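Local coordinates for protein subdomain of Desmoplakin Carboxy-Terminal domain (DPCT) (PDB 1LM5) that probably helps anchor intermediate filaments to desmosomes, as a plakin-repeat subdomain from the carboxy-terminal, filament-binding region of desmoplakin, at residues 6-10 / 123-127; 159-164 / 175-179; 23-27 / 42-46. All coordinates share one frame; numbering follows the deposited sequence.

Contact 1. Residues 6-10 / 123-127; sequences EESSP and YLTGG
Ser-8 and Leu-124 make the one hydrogen bond of this contact: Ser-8 N donates to Leu-124 O at 3.0 Å, lying in the carbonyl plane but bent to 143° at the hydrogen. The carbonyl lies near the C-terminal part of helix 112-124.

Two CA-H...O contacts flank it. Glu-7 CA approaches the same Leu-124 O at 3.2 Å, and Thr-125 CA meets Ser-8 O at 3.0 Å, so the two backbones run close together with only one conventional bond.

The apolar part is small. Pro-10 CG presses on Thr-125 CG2 at 3.5 Å, tight for two carbons, the side chains crossing at about a right angle. With chi1 at 54° for OG1, the beta-branch sets Thr-125 CG2 beside its own backbone N, where it reaches both Pro-10 CG and Ser-8 O (3.1 Å from the latter), while OG1 bonds to Phe-121 O and Arg-136. Gly-126 turns the chain at phi 133°, where a CB would collide with the carbonyl O of Thr-125.

Around this junction, helix 177-183 packs on Pro-10 and Leu-124, helix 150-157 on Tyr-123, and Arg-155 of the second subunit bonds Gly-126 O, while strand 11-16 follows directly.

Contact 2. Residues 159-164 / 175-179; sequences TSSYAK and ISYKD
Lys-164 lays its side chain along the start of the opposite segment, and its aliphatic arm suits a surface place with an acid at its end. CB rests by the Ile-175 backbone, 3.7 Å from its N. A bend at chi2 (-59°) turns the chain so that CD comes over Ser-176 N at 3.5 Å. CE lies 3.6 Å from Asp-179 OD1, and NZ reaches the same oxygen at 2.6 Å in a salt bridge, OD1 accepting with its syn lone pair, on the OD2 side, the side chains crossing at about a right angle.

Ser-176 and Asp-179 form a capping box at the start of helix 177-183: Ser-176 N donates to OD1 on the anti side at 2.9 Å, straight at 179° but tilted 32° out of the carboxylate plane, and Asp-179 N returns a bond to Ser-176 OG. OD1 is thus gripped by two donors, which should steady the carboxylate.

Next to the box, Tyr-162 CB touches Ser-176 CB at 3.8 Å, while a water joins Ser-176 OG to Thr-159 O. Thr-159 OG1 lies 3.3 Å from Lys-178 CE; the ammonium goes on to Leu-5 O and to Glu-6, whose carboxylate probably also bonds Thr-159 OG1.

Contact 3. Residues 23-27 / 42-46; sequences ISITE and LLEAQ
Ile-25 carries a buried, largely apolar meeting of two helices, packing from the first turn of helix 25-30 against the Leu-42, Leu-43 and Gln-46 side of helix 36-47. No hydrogen bond crosses between the segments, and the nearest CA atoms, those of Ile-25 and Leu-43, are 7.3 Å apart, so side chains fill the gap.

The two branches of Ile-25 divide the work. A chi1 of -72° sets CG1 beside the backbone N and leaves CG2 anti to it, where CG2 meets Leu-43 CD2 at 3.6 Å. The longer arm, extended through chi2, sends CD1 between three side chains: it touches Leu-42 CB at 3.5 Å, a tight fit for two carbons, comes equally near Gln-46 NE2, and lies 3.6 Å from Leu-43 CD1. Leu-43 and Ile-25 lie antiparallel alongside each other, both leucine methyls against the isoleucine. The torsions of Leu-43 are off the usual values, with chi1 at -94° and chi2 at -11°.

A beta-branched residue suits this place because it offers methyls in two directions. Gln-46 reaches toward Ile-25 from its own helix, extended beyond CG, but its amide does not look to Ile-25 for polar partners: OE1 accepts from Ile-53 N, and NE2 donates to the carbonyls of Ile-11 and Ala-12. The buried amide is thereby satisfied by backbone and pins helix 36-47 to strand 11-16.

Met-76 and Leu-80 of helix 74-88 cover Leu-43, and Ile-14 of strand 11-16 backs Ile-25. Before the isoleucine, Ser-24 N-caps its helix, OG accepting from Glu-27 N at 2.9 Å. The capped helix 25-30 and helix 36-47 thus pack together beside strand 11-16 in a plakin-repeat domain, with segment 42-46 falling in the range of a plectin repeat.

In the fold
Contact 3 is buried hydrophobic core, whereas contact 1 is partly buried and touches the second subunit, and contact 2 is buried at its middle but has Lys-164 and Ala-163 exposed. Their chemistry follows: aliphatic carbons in contact 3, one backbone hydrogen bond with CA-H...O contacts in contact 1, and a salt bridge with a capping box in contact 2. Helix 177-183 is the element they share. It belongs to contact 2, is joined to contact 1, whose centre is about 12 Å away, by the Glu-6 to Lys-178 salt bridge, and reaches contact 3, where Tyr-177 packs on Leu-42 and Ala-45. Contacts 1 and 3 do not touch and lie on opposite sides of the chain's centre.

Contact 1. Residues 6-10 / 123-127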
loop_
_atom_site.group_PDB
_atom_site.type_symbol
_atom_site.label_atom_id
_atom_site.label_comp_id
_atom_site.label_asym_id
_atom_site.label_seq_id
_atom_site.Cartn_x
_atom_site.Cartn_y
_atom_site.Cartn_z
ATOM N N GLU B 6 -4.645 8.992 15.330
ATOM C CA GLU B 6 -5.585 7.931 14.971
ATOM C C GLU B 6 -5.009 6.802 14.124
ATOM O O GLU B 6 -5.397 5.644 14.281
ATOM C CB GLU B 6 -6.798 8.533 14.264
ATOM C CG GLU B 6 -7.637 9.400 15.175
ATOM C CD GLU B 6 -7.956 8.705 16.483
ATOM O OE1 GLU B 6 -8.433 7.549 16.444
ATOM O OE2 GLU B 6 -7.729 9.312 17.551
ATOM N N GLU B 7 -4.104 7.138 13.211
ATOM C CA GLU B 7 -3.466 6.129 12.372
ATOM C C GLU B 7 -1.968 6.364 12.372
ATOM O O GLU B 7 -1.498 7.453 12.711
ATOM C CB GLU B 7 -3.996 6.173 10.934
ATOM C CG GLU B 7 -3.859 7.512 10.234
ATOM C CD GLU B 7 -4.836 8.539 10.765
ATOM O OE1 GLU B 7 -6.023 8.184 10.933
ATOM O OE2 GLU B 7 -4.428 9.697 11.004
ATOM N N SER B 8 -1.213 5.343 11.994
ATOM C CA SER B 8 0.231 5.474 11.971
ATOM C C SER B 8 0.892 4.189 11.527
ATOM O O SER B 8 0.253 3.145 11.428
ATOM C CB SER B 8 0.734 5.856 13.364
ATOM O OG SER B 8 2.148 5.824 13.430
ATOM N N SER B 9 2.185 4.282 11.255
ATOM C CA SER B 9 2.973 3.137 10.840
ATOM C C SER B 9 2.907 2.098 11.947
ATOM O O SER B 9 2.714 2.433 13.118
ATOM C CB SER B 9 4.421 3.569 10.668
ATOM O OG SER B 9 4.843 4.233 11.854
ATOM N N PRO B 10 3.056 0.815 11.593
ATOM C CA PRO B 10 3.008 -0.204 12.637
ATOM C C PRO B 10 4.251 -0.072 13.519
ATOM O O PRO B 10 5.300 0.416 13.076
ATOM C CB PRO B 10 3.044 -1.518 11.855
ATOM C CG PRO B 10 2.501 -1.159 10.509
ATOM C CD PRO B 10 3.126 0.197 10.255
ATOM N N TYR B 123 -6.372 -1.609 10.401
ATOM C CA TYR B 123 -7.119 -0.374 10.500
ATOM C C TYR B 123 -6.281 0.771 11.055
ATOM O O TYR B 123 -6.204 1.847 10.461
ATOM C CB TYR B 123 -8.343 -0.590 11.381
ATOM C CG TYR B 123 -9.241 0.610 11.413
ATOM C CD1 TYR B 123 -10.103 0.876 10.360
ATOM C CD2 TYR B 123 -9.202 1.508 12.482
ATOM C CE1 TYR B 123 -10.903 2.002 10.366
ATOM C CE2 TYR B 123 -9.998 2.634 12.495
ATOM C CZ TYR B 123 -10.847 2.877 11.434
ATOM O OH TYR B 123 -11.641 4.000 11.427
ATOM N N LEU B 124 -5.657 0.525 12.200
ATOM C CA LEU B 124 -4.830 1.513 12.874
ATOM C C LEU B 124 -3.615 1.949 12.085
ATOM O O LEU B 124 -3.060 3.005 12.351
ATOM C CB LEU B 124 -4.358 0.976 14.227
ATOM C CG LEU B 124 -5.407 0.909 15.337
ATOM C CD1 LEU B 124 -4.829 0.152 16.525
ATOM C CD2 LEU B 124 -5.835 2.322 15.732
ATOM N N THR B 125 -3.204 1.147 11.115
ATOM C CA THR B 125 -2.021 1.494 10.350
ATOM C C THR B 125 -2.294 1.915 8.915
ATOM O O THR B 125 -1.419 1.816 8.058
ATOM C CB THR B 125 -1.014 0.336 10.360
ATOM O OG1 THR B 125 -1.652 -0.869 9.910
ATOM C CG2 THR B 125 -0.477 0.119 11.789
ATOM N N GLY B 126 -3.504 2.385 8.650
ATOM C CA GLY B 126 -3.799 2.835 7.304
ATOM C C GLY B 126 -5.100 2.349 6.711
ATOM O O GLY B 126 -5.693 3.037 5.886
ATOM N N GLY B 127 -5.550 1.168 7.119
ATOM C CA GLY B 127 -6.791 0.658 6.580
ATOM C C GLY B 127 -6.723 -0.832 6.382
ATOM O O GLY B 127 -5.640 -1.408 6.291
#

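Contact 2. Residues 159-164 / 175-179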
loop_
_atom_site.group_PDB
_atom_site.type_symbol
_atom_site.label_atom_id
_atom_site.label_comp_id
_atom_site.label_asym_id
_atom_site.label_seq_id
_atom_site.Cartn_x
_atom_site.Cartn_y
_atom_site.Cartn_z
ATOM N N THR B 159 -11.534 3.215 18.020
ATOM C CA THR B 159 -10.210 2.762 18.427
ATOM C C THR B 159 -10.016 2.832 19.933
ATOM O O THR B 159 -9.283 2.032 20.506
ATOM C CB THR B 159 -9.107 3.592 17.738
ATOM O OG1 THR B 159 -9.245 4.974 18.098
ATOM C CG2 THR B 159 -9.213 3.455 16.223
ATOM N N SER B 160 -10.684 3.788 20.571
ATOM C CA SER B 160 -10.575 3.958 22.011
ATOM C C SER B 160 -11.044 2.727 22.765
ATOM O O SER B 160 -10.567 2.449 23.863
ATOM C CB SER B 160 -11.397 5.170 22.464
ATOM O OG SER B 160 -10.959 6.352 21.816
ATOM N N SER B 161 -11.963 1.977 22.169
ATOM C CA SER B 161 -12.500 0.788 22.823
ATOM C C SER B 161 -11.872 -0.546 22.413
ATOM O O SER B 161 -12.421 -1.609 22.710
ATOM C CB SER B 161 -14.013 0.720 22.607
ATOM O OG SER B 161 -14.316 0.597 21.228
ATOM N N TYR B 162 -10.733 -0.505 21.737
ATOM C CA TYR B 162 -10.072 -1.746 21.342
ATOM C C TYR B 162 -9.640 -2.522 22.578
ATOM O O TYR B 162 -9.211 -1.937 23.575
ATOM C CB TYR B 162 -8.825 -1.466 20.509
ATOM C CG TYR B 162 -9.061 -1.107 19.067
ATOM C CD1 TYR B 162 -7.984 -0.967 18.194
ATOM C CD2 TYR B 162 -10.349 -0.894 18.568
ATOM C CE1 TYR B 162 -8.170 -0.624 16.868
ATOM C CE2 TYR B 162 -10.546 -0.547 17.237
ATOM C CZ TYR B 162 -9.456 -0.411 16.393
ATOM O OH TYR B 162 -9.632 -0.036 15.080
ATOM N N ALA B 163 -9.725 -3.844 22.498
ATOM C CA ALA B 163 -9.335 -4.696 23.608
ATOM C C ALA B 163 -7.866 -4.448 23.949
ATOM O O ALA B 163 -7.048 -4.243 23.061
ATOM C CB ALA B 163 -9.547 -6.152 23.234
ATOM N N LYS B 164 -7.538 -4.459 25.235
ATOM C CA LYS B 164 -6.155 -4.244 25.676
ATOM C C LYS B 164 -5.424 -5.572 25.514
ATOM O O LYS B 164 -5.184 -6.293 26.482
ATOM C CB LYS B 164 -6.140 -3.803 27.140
ATOM C CG LYS B 164 -7.023 -2.590 27.437
ATOM C CD LYS B 164 -6.608 -1.369 26.614
ATOM C CE LYS B 164 -7.395 -0.122 27.001
ATOM N NZ LYS B 164 -7.021 1.070 26.171
ATOM N N ILE B 175 -2.590 -2.719 27.273
ATOM C CA ILE B 175 -2.932 -1.623 26.394
ATOM C C ILE B 175 -3.310 -2.184 25.050
ATOM O O ILE B 175 -3.009 -3.330 24.743
ATOM C CB ILE B 175 -1.739 -0.680 26.186
ATOM C CG1 ILE B 175 -0.595 -1.430 25.492
ATOM C CG2 ILE B 175 -1.275 -0.124 27.530
ATOM C CD1 ILE B 175 0.586 -0.544 25.124
ATOM N N SER B 176 -3.979 -1.368 24.256
ATOM C CA SER B 176 -4.387 -1.780 22.932
ATOM C C SER B 176 -3.273 -1.383 21.991
ATOM O O SER B 176 -2.313 -0.706 22.384
ATOM C CB SER B 176 -5.669 -1.054 22.519
ATOM O OG SER B 176 -5.406 0.313 22.255
ATOM N N TYR B 177 -3.408 -1.790 20.742
ATOM C CA TYR B 177 -2.416 -1.430 19.755
ATOM C C TYR B 177 -2.472 0.066 19.508
ATOM O O TYR B 177 -1.452 0.698 19.229
ATOM C CB TYR B 177 -2.664 -2.171 18.449
ATOM C CG TYR B 177 -1.446 -2.143 17.560
ATOM C CD1 TYR B 177 -0.352 -2.955 17.840
ATOM C CD2 TYR B 177 -1.381 -1.301 16.454
ATOM C CE1 TYR B 177 0.784 -2.939 17.041
ATOM C CE2 TYR B 177 -0.247 -1.276 15.640
ATOM C CZ TYR B 177 0.828 -2.105 15.944
ATOM O OH TYR B 177 1.933 -2.133 15.129
ATOM N N LYS B 178 -3.675 0.623 19.578
ATOM C CA LYS B 178 -3.867 2.051 19.401
ATOM C C LYS B 178 -3.044 2.743 20.490
ATOM O O LYS B 178 -2.326 3.713 20.230
ATOM C CB LYS B 178 -5.355 2.384 19.549
ATOM C CG LYS B 178 -5.671 3.834 19.834
ATOM C CD LYS B 178 -5.534 4.714 18.620
ATOM C CE LYS B 178 -6.235 6.043 18.881
ATOM N NZ LYS B 178 -6.096 6.983 17.732
ATOM N N ASP B 179 -3.152 2.236 21.714
ATOM C CA ASP B 179 -2.394 2.793 22.830
ATOM C C ASP B 179 -0.909 2.666 22.560
ATOM O O ASP B 179 -0.144 3.577 22.838
ATOM C CB ASP B 179 -2.676 2.041 24.128
ATOM C CG ASP B 179 -4.088 2.227 24.618
ATOM O OD1 ASP B 179 -4.622 1.279 25.225
ATOM O OD2 ASP B 179 -4.653 3.318 24.408
HETATM O O HOH W 1 -7.463 1.746 22.411
#

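Contact 3. Residues 23-27 / 42-46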
loop_
_atom_site.group_PDB
_atom_site.type_symbol
_atom_site.label_atom_id
_atom_site.label_comp_id
_atom_site.label_asym_id
_atom_site.label_seq_id
_atom_site.Cartn_x
_atom_site.Cartn_y
_atom_site.Cartn_z
ATOM N N ILE B 23 16.011 -2.761 19.646
ATOM C CA ILE B 23 16.161 -4.191 19.432
ATOM C C ILE B 23 14.879 -4.670 18.764
ATOM O O ILE B 23 13.857 -3.975 18.778
ATOM C CB ILE B 23 16.357 -4.959 20.752
ATOM C CG1 ILE B 23 15.151 -4.739 21.672
ATOM C CG2 ILE B 23 17.644 -4.504 21.414
ATOM C CD1 ILE B 23 15.235 -5.493 22.985
ATOM N N SER B 24 14.930 -5.856 18.177
ATOM C CA SER B 24 13.748 -6.396 17.528
ATOM C C SER B 24 12.771 -6.816 18.608
ATOM O O SER B 24 13.121 -6.952 19.786
ATOM C CB SER B 24 14.102 -7.622 16.700
ATOM O OG SER B 24 14.470 -8.684 17.569
ATOM N N ILE B 25 11.535 -7.029 18.201
ATOM C CA ILE B 25 10.522 -7.478 19.127
ATOM C C ILE B 25 10.981 -8.828 19.677
ATOM O O ILE B 25 10.888 -9.095 20.870
ATOM C CB ILE B 25 9.189 -7.607 18.392
ATOM C CG1 ILE B 25 8.667 -6.203 18.079
ATOM C CG2 ILE B 25 8.176 -8.371 19.229
ATOM C CD1 ILE B 25 7.611 -6.174 16.995
ATOM N N THR B 26 11.485 -9.669 18.788
ATOM C CA THR B 26 11.975 -10.989 19.170
ATOM C C THR B 26 13.036 -10.871 20.263
ATOM O O THR B 26 12.992 -11.579 21.273
ATOM C CB THR B 26 12.554 -11.702 17.936
ATOM O OG1 THR B 26 11.491 -11.919 17.010
ATOM C CG2 THR B 26 13.173 -13.049 18.304
ATOM N N GLU B 27 13.983 -9.962 20.072
ATOM C CA GLU B 27 15.033 -9.785 21.057
ATOM C C GLU B 27 14.420 -9.301 22.371
ATOM O O GLU B 27 14.866 -9.687 23.458
ATOM C CB GLU B 27 16.077 -8.793 20.540
ATOM C CG GLU B 27 17.246 -8.592 21.501
ATOM C CD GLU B 27 17.984 -9.886 21.805
ATOM O OE1 GLU B 27 18.728 -9.916 22.802
ATOM O OE2 GLU B 27 17.830 -10.869 21.051
ATOM N N LEU B 42 2.675 -7.897 18.434
ATOM C CA LEU B 42 3.299 -6.777 17.743
ATOM C C LEU B 42 3.763 -7.296 16.392
ATOM O O LEU B 42 3.700 -6.581 15.398
ATOM C CB LEU B 42 4.492 -6.236 18.519
ATOM C CG LEU B 42 4.076 -5.546 19.816
ATOM C CD1 LEU B 42 5.317 -5.130 20.571
ATOM C CD2 LEU B 42 3.186 -4.360 19.510
ATOM N N LEU B 43 4.232 -8.544 16.371
ATOM C CA LEU B 43 4.696 -9.159 15.125
ATOM C C LEU B 43 3.496 -9.438 14.224
ATOM O O LEU B 43 3.594 -9.322 13.010
ATOM C CB LEU B 43 5.433 -10.478 15.392
ATOM C CG LEU B 43 6.955 -10.580 15.555
ATOM C CD1 LEU B 43 7.634 -9.286 15.165
ATOM C CD2 LEU B 43 7.288 -11.004 16.954
ATOM N N GLU B 44 2.366 -9.819 14.811
ATOM C CA GLU B 44 1.185 -10.074 13.990
ATOM C C GLU B 44 0.799 -8.786 13.297
ATOM O O GLU B 44 0.475 -8.779 12.122
ATOM C CB GLU B 44 0.012 -10.549 14.844
ATOM C CG GLU B 44 0.219 -11.908 15.461
ATOM C CD GLU B 44 -0.910 -12.285 16.383
ATOM O OE1 GLU B 44 -1.554 -11.367 16.934
ATOM O OE2 GLU B 44 -1.139 -13.495 16.568
ATOM N N ALA B 45 0.844 -7.691 14.043
ATOM C CA ALA B 45 0.490 -6.398 13.485
ATOM C C ALA B 45 1.338 -6.125 12.247
ATOM O O ALA B 45 0.875 -5.500 11.299
ATOM C CB ALA B 45 0.696 -5.305 14.519
ATOM N N GLN B 46 2.573 -6.614 12.254
ATOM C CA GLN B 46 3.449 -6.403 11.118
ATOM C C GLN B 46 3.092 -7.384 10.024
ATOM O O GLN B 46 2.903 -7.001 8.882
ATOM C CB GLN B 46 4.902 -6.598 11.529
ATOM C CG GLN B 46 5.324 -5.691 12.653
ATOM C CD GLN B 46 6.771 -5.884 12.987
ATOM O OE1 GLN B 46 7.371 -6.866 12.574
ATOM N NE2 GLN B 46 7.347 -4.952 13.742
#